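Local coordinates for protein esterase YbfF (Escherichia coli, PDB 3BF7) that probably works as an esterase or thioesterase of the alpha/beta hydrolase fold, cleaving substrates held in a crevice beside a helical cap, at residues A[1-5]-A[70-74]; A[86-90]-A[234-238]; A[202-208]-A[228-234]. The protein carries 1 engineered substitution. All coordinates share one frame; numbering follows the deposited sequence.

The three contacts run from one flank of the central mixed sheet to the other. Contact 1 comes first in the chain and is complete before contact 2 opens; it sets the N-terminal residues against helix 64-78, which leads straight on to strand 83-88 of contact 2. Contact 3 is nested inside the long loop that contact 2 closes, and the two share His234. The centres of contacts 2 and 3 lie about 10 Å apart, those of contacts 1 and 2 about 20 Å, and those of contacts 1 and 3 about 30 Å, on opposite sides of the chain's centre. Contacts 2 and 3 together hold the serine and histidine of a probable catalytic triad, while contact 1 joins the N terminus to a helix well away from it.

Contact 1: A[1-5]-A[70-74]; sequences MKLNI and DLVDT
Two carboxylates on one side of helix 64-78 grip the chain's amino terminus: Met1 N forms salt-bridged hydrogen bonds to Asp70 OD2 at 2.6 Å and to Asp73 OD2 at 2.8 Å. Both oxygens are met on the side turned from their partner oxygen, although at Asp70 the nitrogen sits 33° out of the carboxylate plane. The first two torsions of Met1 (chi2 -73°) bring SD beside the same carboxylate, 3.2 Å from Asp70 OD2. The other oxygen, OD1, pairs with Arg51, so Asp70 links two positive groups.

The remaining polar tie is made by Thr74. Its OG1 accepts from Leu3 N at 3.1 Å and donates to Asp70 O at 2.8 Å. With OG1 turned beside its own backbone nitrogen (chi1 -62°), the hydroxyl can reach that carbonyl one helical turn back, approaching it from the face opposite the one met by Thr74 N.

Apolar contacts continue along Leu3 and Ile5. Leu3 lays CG and CD2 across Asp70 CB and sends CD1 toward Leu71 CD2, 4.2 Å away. Farther along, Ile5 CG2 meets Thr74 CG2 at 3.7 Å, while Leu3 and Ile5 also touch strand 45-48.

With an alanine in place of Asp70, the terminal amine would probably keep only Asp73 as its charged partner in this contact, and Arg51 would lose this carboxylate. Two salt bridges fix the first residue to helix 64-78, just ahead of edge strand 5-8, and the paired acids are likely to favour the charged form of the amine.

Contact 2: A[86-90]-A[234-238]; sequences IGHSM and HWVHA
His88 NE2 donates to the backbone carbonyl His234 O at 2.8 Å, with an N-H...O angle of 151°; the donor stands well above the carbonyl plane and misses the lone pairs. That oxygen also takes a weak bond from Val236 N, which closes an inverse gamma turn centred on Trp235. Next comes His234 NE2, 2.9 Å from Ser89 OG but bent to 116° and therefore weak; the hydroxyl lies at the imidazole edge, in its plane. On the ring's other nitrogen, ND1 bonds to Asp113.

Rings pack around these bonds. The first torsion of His88 (chi1 174°) swings its imidazole off the strand end and between two neighbours: Ser89 CB over one face, and over the other the edge of His237, whose CE1 comes 3.5 Å from His88 CG in an edge-to-face pair. His88 CE1 meets the face of Trp235, 3.4 Å from CD1, and His88 NE2 stands over the His234 ring.

Ser89, with positive phi between strand and helix, fits a nucleophile elbow. Ser89, His234 and Asp113 are placed as in a Ser-His-Asp triad, probably the catalytic one, and His88 appears to act from the second shell, holding the His234 backbone in place.

Contact 3: A[202-208]-A[228-234]; sequences PGGNSPY and VIAGAGH
Tyr208 lies flat against the imidazole of His234 in a face-to-face stack, with centroids 3.7 Å apart and planes only 15° from parallel. His234 CE1 sits over the centre of the phenol ring, 3.4 Å from Tyr208 CZ, while the phenol is displaced toward the rim of the smaller ring. This covers one face of the probable catalytic histidine and probably limits how it can tilt.

Behind the stack, backbone bonds tie the two loops together. Ile229 N reaches Pro202 O almost straight, at 174°, and Gly204 N returns the bond to Ile229 O at 2.8 Å, making a single beta bridge. Asn205 N then bonds to Ala232 O, also at 2.8 Å, joining a type I turn over 203-206 to a type II turn over 229-232. Gly203 is tightly enclosed here: a beta carbon would run into the carbonyl oxygens of Ala232 and Gly233.

Two side chains pack at the margins of the paired loops. Val228 CG1 rests on Gly204 CA at 3.6 Å. With CG turned beside its own nitrogen (chi1 -60°), Asn205 leans over the second turn, where a water bridges its OD1, at 2.8 Å, to Gly231 N, at 2.7 Å.

A further shell converges on Asp113, which accepts from Ser206 OG and Gly203 N as well as from His234; the loop after strand 198-201 thus probably helps to position the acid of the likely triad. Tyr208 is in turn braced by Tyr119, edge-to-face, and by a cation-pi contact with Arg123. The two loops follow on the neighbouring parallel strands 198-201 and 224-226, and Ile229 and Ala232 pack against helix 236-239.

Contact 1: A[1-5]-A[70-74]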
loop_
_atom_site.group_PDB
_atom_site.type_symbol
_atom_site.label_atom_id
_atom_site.label_comp_id
_atom_site.label_asym_id
_atom_site.label_seq_id
_atom_site.Cartn_x
_atom_site.Cartn_y
_atom_site.Cartn_z
ATOM N N MET A 1 12.444 0.580 11.425
ATOM C CA MET A 1 12.632 -0.751 12.059
ATOM C C MET A 1 12.286 -1.869 11.080
ATOM O O MET A 1 11.676 -1.632 10.036
ATOM C CB MET A 1 11.756 -0.878 13.311
ATOM C CG MET A 1 10.396 -1.518 13.075
ATOM S SD MET A 1 9.214 -0.483 12.211
ATOM C CE MET A 1 7.705 -0.984 13.037
ATOM N N LYS A 2 12.684 -3.086 11.430
ATOM C CA LYS A 2 12.418 -4.255 10.606
ATOM C C LYS A 2 10.928 -4.565 10.669
ATOM O O LYS A 2 10.313 -4.483 11.729
ATOM C CB LYS A 2 13.231 -5.445 11.121
ATOM C CG LYS A 2 14.733 -5.193 11.120
ATOM C CD LYS A 2 15.500 -6.284 11.854
ATOM C CE LYS A 2 15.297 -7.646 11.214
ATOM N NZ LYS A 2 16.139 -8.692 11.859
ATOM N N LEU A 3 10.352 -4.920 9.526
ATOM C CA LEU A 3 8.930 -5.220 9.444
ATOM C C LEU A 3 8.659 -6.711 9.365
ATOM O O LEU A 3 9.548 -7.502 9.048
ATOM C CB LEU A 3 8.338 -4.563 8.197
ATOM C CG LEU A 3 8.478 -3.047 8.078
ATOM C CD1 LEU A 3 7.959 -2.596 6.722
ATOM C CD2 LEU A 3 7.713 -2.376 9.208
ATOM N N ASN A 4 7.423 -7.086 9.672
ATOM C CA ASN A 4 7.009 -8.471 9.551
ATOM C C ASN A 4 6.854 -8.673 8.047
ATOM O O ASN A 4 6.288 -7.820 7.352
ATOM C CB ASN A 4 5.663 -8.699 10.240
ATOM C CG ASN A 4 5.115 -10.091 9.992
ATOM O OD1 ASN A 4 3.952 -10.260 9.619
ATOM N ND2 ASN A 4 5.951 -11.096 10.201
ATOM N N ILE A 5 7.373 -9.785 7.539
ATOM C CA ILE A 5 7.275 -10.060 6.115
ATOM C C ILE A 5 7.001 -11.520 5.824
ATOM O O ILE A 5 7.184 -12.390 6.676
ATOM C CB ILE A 5 8.578 -9.679 5.352
ATOM C CG1 ILE A 5 9.687 -10.698 5.641
ATOM C CG2 ILE A 5 9.022 -8.281 5.734
ATOM C CD1 ILE A 5 10.138 -10.749 7.080
ATOM N N ASP A 70 11.760 2.036 7.327
ATOM C CA ASP A 70 11.384 0.668 7.676
ATOM C C ASP A 70 11.681 -0.249 6.489
ATOM O O ASP A 70 12.116 -1.384 6.667
ATOM C CB ASP A 70 9.891 0.569 8.005
ATOM C CG ASP A 70 9.513 1.265 9.298
ATOM O OD1 ASP A 70 8.296 1.435 9.518
ATOM O OD2 ASP A 70 10.408 1.630 10.096
ATOM N N LEU A 71 11.422 0.241 5.279
ATOM C CA LEU A 71 11.677 -0.552 4.085
ATOM C C LEU A 71 13.178 -0.797 3.941
ATOM O O LEU A 71 13.600 -1.900 3.597
ATOM C CB LEU A 71 11.103 0.147 2.843
ATOM C CG LEU A 71 9.569 0.291 2.826
ATOM C CD1 LEU A 71 9.127 1.046 1.582
ATOM C CD2 LEU A 71 8.915 -1.084 2.867
ATOM N N VAL A 72 13.989 0.222 4.214
ATOM C CA VAL A 72 15.439 0.063 4.134
ATOM C C VAL A 72 15.907 -0.952 5.181
ATOM O O VAL A 72 16.702 -1.844 4.880
ATOM C CB VAL A 72 16.176 1.399 4.383
ATOM C CG1 VAL A 72 17.682 1.165 4.423
ATOM C CG2 VAL A 72 15.835 2.393 3.288
ATOM N N ASP A 73 15.409 -0.822 6.407
ATOM C CA ASP A 73 15.793 -1.736 7.478
ATOM C C ASP A 73 15.399 -3.167 7.148
ATOM O O ASP A 73 16.103 -4.116 7.503
ATOM C CB ASP A 73 15.141 -1.337 8.802
ATOM C CG ASP A 73 15.652 -0.016 9.336
ATOM O OD1 ASP A 73 16.792 0.365 9.003
ATOM O OD2 ASP A 73 14.915 0.630 10.106
ATOM N N THR A 74 14.266 -3.317 6.472
ATOM C CA THR A 74 13.774 -4.631 6.097
ATOM C C THR A 74 14.656 -5.229 5.001
ATOM O O THR A 74 14.980 -6.419 5.039
ATOM C CB THR A 74 12.299 -4.544 5.653
ATOM O OG1 THR A 74 11.507 -4.085 6.756
ATOM C CG2 THR A 74 11.786 -5.903 5.199
#

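Contact 2: A[86-90]-A[234-238]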
loop_
_atom_site.group_PDB
_atom_site.type_symbol
_atom_site.label_atom_id
_atom_site.label_comp_id
_atom_site.label_asym_id
_atom_site.label_seq_id
_atom_site.Cartn_x
_atom_site.Cartn_y
_atom_site.Cartn_z
ATOM N N ILE A 86 6.339 -2.064 -5.159
ATOM C CA ILE A 86 4.968 -1.867 -5.616
ATOM C C ILE A 86 4.143 -1.549 -4.371
ATOM O O ILE A 86 4.059 -2.365 -3.453
ATOM C CB ILE A 86 4.402 -3.144 -6.281
ATOM C CG1 ILE A 86 5.256 -3.517 -7.497
ATOM C CG2 ILE A 86 2.950 -2.925 -6.687
ATOM C CD1 ILE A 86 4.815 -4.789 -8.206
ATOM N N GLY A 87 3.546 -0.364 -4.330
ATOM C CA GLY A 87 2.766 0.004 -3.166
ATOM C C GLY A 87 1.406 0.571 -3.499
ATOM O O GLY A 87 1.241 1.309 -4.480
ATOM N N HIS A 88 0.422 0.211 -2.682
ATOM C CA HIS A 88 -0.936 0.704 -2.850
ATOM C C HIS A 88 -1.236 1.802 -1.832
ATOM O O HIS A 88 -1.029 1.616 -0.628
ATOM C CB HIS A 88 -1.956 -0.417 -2.652
ATOM C CG HIS A 88 -3.375 0.059 -2.669
ATOM N ND1 HIS A 88 -4.229 -0.095 -1.597
ATOM C CD2 HIS A 88 -4.083 0.706 -3.625
ATOM C CE1 HIS A 88 -5.402 0.439 -1.894
ATOM N NE2 HIS A 88 -5.339 0.932 -3.118
ATOM N N SER A 89 -1.714 2.941 -2.326
ATOM C CA SER A 89 -2.117 4.058 -1.480
ATOM C C SER A 89 -1.046 4.425 -0.445
ATOM O O SER A 89 0.045 4.820 -0.833
ATOM C CB SER A 89 -3.451 3.707 -0.811
ATOM O OG SER A 89 -4.241 4.863 -0.601
ATOM N N MET A 90 -1.343 4.314 0.850
ATOM C CA MET A 90 -0.344 4.638 1.876
ATOM C C MET A 90 0.984 3.929 1.579
ATOM O O MET A 90 2.059 4.506 1.744
ATOM C CB MET A 90 -0.853 4.224 3.262
ATOM C CG MET A 90 0.156 4.394 4.392
ATOM S SD MET A 90 -0.433 3.671 5.938
ATOM C CE MET A 90 -0.197 1.915 5.580
ATOM N N HIS A 234 -10.711 2.570 -5.769
ATOM C CA HIS A 234 -9.435 2.716 -5.077
ATOM C C HIS A 234 -8.606 1.444 -4.902
ATOM O O HIS A 234 -7.383 1.491 -5.012
ATOM C CB HIS A 234 -9.675 3.384 -3.724
ATOM C CG HIS A 234 -8.424 3.672 -2.957
ATOM N ND1 HIS A 234 -7.366 4.382 -3.486
ATOM C CD2 HIS A 234 -8.075 3.370 -1.684
ATOM C CE1 HIS A 234 -6.422 4.507 -2.571
ATOM N NE2 HIS A 234 -6.827 3.903 -1.469
ATOM N N TRP A 235 -9.243 0.317 -4.604
ATOM C CA TRP A 235 -8.498 -0.933 -4.459
ATOM C C TRP A 235 -8.488 -1.600 -5.835
ATOM O O TRP A 235 -9.083 -2.659 -6.053
ATOM C CB TRP A 235 -9.157 -1.825 -3.397
ATOM C CG TRP A 235 -8.901 -1.353 -1.979
ATOM C CD1 TRP A 235 -7.909 -1.775 -1.136
ATOM C CD2 TRP A 235 -9.631 -0.349 -1.265
ATOM N NE1 TRP A 235 -7.979 -1.095 0.059
ATOM C CE2 TRP A 235 -9.026 -0.216 0.007
ATOM C CE3 TRP A 235 -10.738 0.450 -1.574
ATOM C CZ2 TRP A 235 -9.495 0.688 0.968
ATOM C CZ3 TRP A 235 -11.204 1.349 -0.616
ATOM C CH2 TRP A 235 -10.581 1.458 0.640
ATOM N N VAL A 236 -7.799 -0.942 -6.766
ATOM C CA VAL A 236 -7.713 -1.388 -8.157
ATOM C C VAL A 236 -7.314 -2.847 -8.330
ATOM O O VAL A 236 -7.903 -3.567 -9.137
ATOM C CB VAL A 236 -6.710 -0.522 -8.958
ATOM C CG1 VAL A 236 -6.917 -0.738 -10.452
ATOM C CG2 VAL A 236 -6.873 0.946 -8.598
ATOM N N HIS A 237 -6.308 -3.275 -7.577
ATOM C CA HIS A 237 -5.817 -4.647 -7.658
ATOM C C HIS A 237 -6.845 -5.670 -7.196
ATOM O O HIS A 237 -6.809 -6.828 -7.614
ATOM C CB HIS A 237 -4.547 -4.794 -6.822
ATOM C CG HIS A 237 -4.703 -4.316 -5.415
ATOM N ND1 HIS A 237 -4.887 -2.987 -5.102
ATOM C CD2 HIS A 237 -4.744 -4.991 -4.243
ATOM C CE1 HIS A 237 -5.038 -2.864 -3.795
ATOM N NE2 HIS A 237 -4.954 -4.065 -3.251
ATOM N N ALA A 238 -7.756 -5.251 -6.326
ATOM C CA ALA A 238 -8.785 -6.151 -5.826
ATOM C C ALA A 238 -9.907 -6.329 -6.845
ATOM O O ALA A 238 -10.515 -7.397 -6.932
ATOM C CB ALA A 238 -9.353 -5.616 -4.519
#

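Contact 3: A[202-208]-A[228-234]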
loop_
_atom_site.group_PDB
_atom_site.type_symbol
_atom_site.label_atom_id
_atom_site.label_comp_id
_atom_site.label_asym_id
_atom_site.label_seq_id
_atom_site.Cartn_x
_atom_site.Cartn_y
_atom_site.Cartn_z
ATOM N N PRO A 202 -3.834 4.379 -11.641
ATOM C CA PRO A 202 -5.041 4.923 -11.018
ATOM C C PRO A 202 -6.293 4.128 -11.374
ATOM O O PRO A 202 -6.360 3.473 -12.421
ATOM C CB PRO A 202 -5.136 6.338 -11.597
ATOM C CG PRO A 202 -3.770 6.610 -12.169
ATOM C CD PRO A 202 -3.348 5.279 -12.699
ATOM N N GLY A 203 -7.279 4.182 -10.488
ATOM C CA GLY A 203 -8.548 3.545 -10.768
ATOM C C GLY A 203 -9.365 4.607 -11.487
ATOM O O GLY A 203 -9.407 5.759 -11.050
ATOM N N GLY A 204 -10.005 4.232 -12.591
ATOM C CA GLY A 204 -10.806 5.177 -13.353
ATOM C C GLY A 204 -11.960 5.785 -12.578
ATOM O O GLY A 204 -12.416 6.886 -12.902
ATOM N N ASN A 205 -12.446 5.070 -11.569
ATOM C CA ASN A 205 -13.548 5.564 -10.752
ATOM C C ASN A 205 -13.067 6.017 -9.379
ATOM O O ASN A 205 -13.787 5.895 -8.389
ATOM C CB ASN A 205 -14.622 4.486 -10.581
ATOM C CG ASN A 205 -15.209 4.031 -11.899
ATOM O OD1 ASN A 205 -15.452 4.839 -12.795
ATOM N ND2 ASN A 205 -15.455 2.731 -12.020
ATOM N N SER A 206 -11.845 6.542 -9.327
ATOM C CA SER A 206 -11.264 7.025 -8.080
ATOM C C SER A 206 -10.650 8.406 -8.273
ATOM O O SER A 206 -10.091 8.701 -9.326
ATOM C CB SER A 206 -10.182 6.067 -7.589
ATOM O OG SER A 206 -9.488 6.635 -6.492
ATOM N N PRO A 207 -10.732 9.264 -7.243
ATOM C CA PRO A 207 -10.181 10.619 -7.311
ATOM C C PRO A 207 -8.745 10.752 -6.806
ATOM O O PRO A 207 -8.195 11.851 -6.804
ATOM C CB PRO A 207 -11.144 11.405 -6.440
ATOM C CG PRO A 207 -11.366 10.440 -5.313
ATOM C CD PRO A 207 -11.564 9.106 -6.034
ATOM N N TYR A 208 -8.138 9.651 -6.377
ATOM C CA TYR A 208 -6.780 9.707 -5.841
ATOM C C TYR A 208 -5.697 10.231 -6.784
ATOM O O TYR A 208 -4.728 10.839 -6.325
ATOM C CB TYR A 208 -6.368 8.333 -5.302
ATOM C CG TYR A 208 -6.890 8.021 -3.914
ATOM C CD1 TYR A 208 -6.043 8.057 -2.804
ATOM C CD2 TYR A 208 -8.224 7.664 -3.708
ATOM C CE1 TYR A 208 -6.510 7.742 -1.524
ATOM C CE2 TYR A 208 -8.701 7.348 -2.433
ATOM C CZ TYR A 208 -7.840 7.387 -1.348
ATOM O OH TYR A 208 -8.307 7.053 -0.097
ATOM N N VAL A 228 -4.405 4.234 -16.410
ATOM C CA VAL A 228 -5.693 4.229 -15.740
ATOM C C VAL A 228 -6.497 2.978 -16.058
ATOM O O VAL A 228 -6.641 2.595 -17.220
ATOM C CB VAL A 228 -6.517 5.471 -16.133
ATOM C CG1 VAL A 228 -7.868 5.440 -15.440
ATOM C CG2 VAL A 228 -5.756 6.734 -15.758
ATOM N N ILE A 229 -7.013 2.339 -15.013
ATOM C CA ILE A 229 -7.818 1.137 -15.176
ATOM C C ILE A 229 -9.287 1.547 -15.137
ATOM O O ILE A 229 -9.822 1.912 -14.088
ATOM C CB ILE A 229 -7.529 0.117 -14.051
ATOM C CG1 ILE A 229 -6.026 -0.188 -13.987
ATOM C CG2 ILE A 229 -8.324 -1.159 -14.290
ATOM C CD1 ILE A 229 -5.437 -0.740 -15.275
ATOM N N ALA A 230 -9.936 1.495 -16.294
ATOM C CA ALA A 230 -11.339 1.879 -16.401
ATOM C C ALA A 230 -12.256 1.034 -15.522
ATOM O O ALA A 230 -12.048 -0.165 -15.357
ATOM C CB ALA A 230 -11.791 1.789 -17.858
ATOM N N GLY A 231 -13.269 1.680 -14.956
ATOM C CA GLY A 231 -14.230 0.985 -14.119
ATOM C C GLY A 231 -13.698 0.411 -12.821
ATOM O O GLY A 231 -14.257 -0.552 -12.292
ATOM N N ALA A 232 -12.627 0.995 -12.294
ATOM C CA ALA A 232 -12.056 0.505 -11.047
ATOM C C ALA A 232 -11.981 1.583 -9.976
ATOM O O ALA A 232 -11.687 2.744 -10.264
ATOM C CB ALA A 232 -10.667 -0.072 -11.301
ATOM N N GLY A 233 -12.254 1.176 -8.741
ATOM C CA GLY A 233 -12.194 2.083 -7.613
ATOM C C GLY A 233 -10.796 2.128 -7.018
ATOM O O GLY A 233 -9.819 1.744 -7.663
ATOM N N HIS A 234 -10.711 2.570 -5.769
ATOM C CA HIS A 234 -9.435 2.716 -5.077
ATOM C C HIS A 234 -8.606 1.444 -4.902
ATOM O O HIS A 234 -7.383 1.491 -5.012
ATOM C CB HIS A 234 -9.675 3.384 -3.724
ATOM C CG HIS A 234 -8.424 3.672 -2.957
ATOM N ND1 HIS A 234 -7.366 4.382 -3.486
ATOM C CD2 HIS A 234 -8.075 3.370 -1.684
ATOM C CE1 HIS A 234 -6.422 4.507 -2.571
ATOM N NE2 HIS A 234 -6.827 3.903 -1.469
HETATM O O HOH W 1 -13.908 4.324 -15.067
#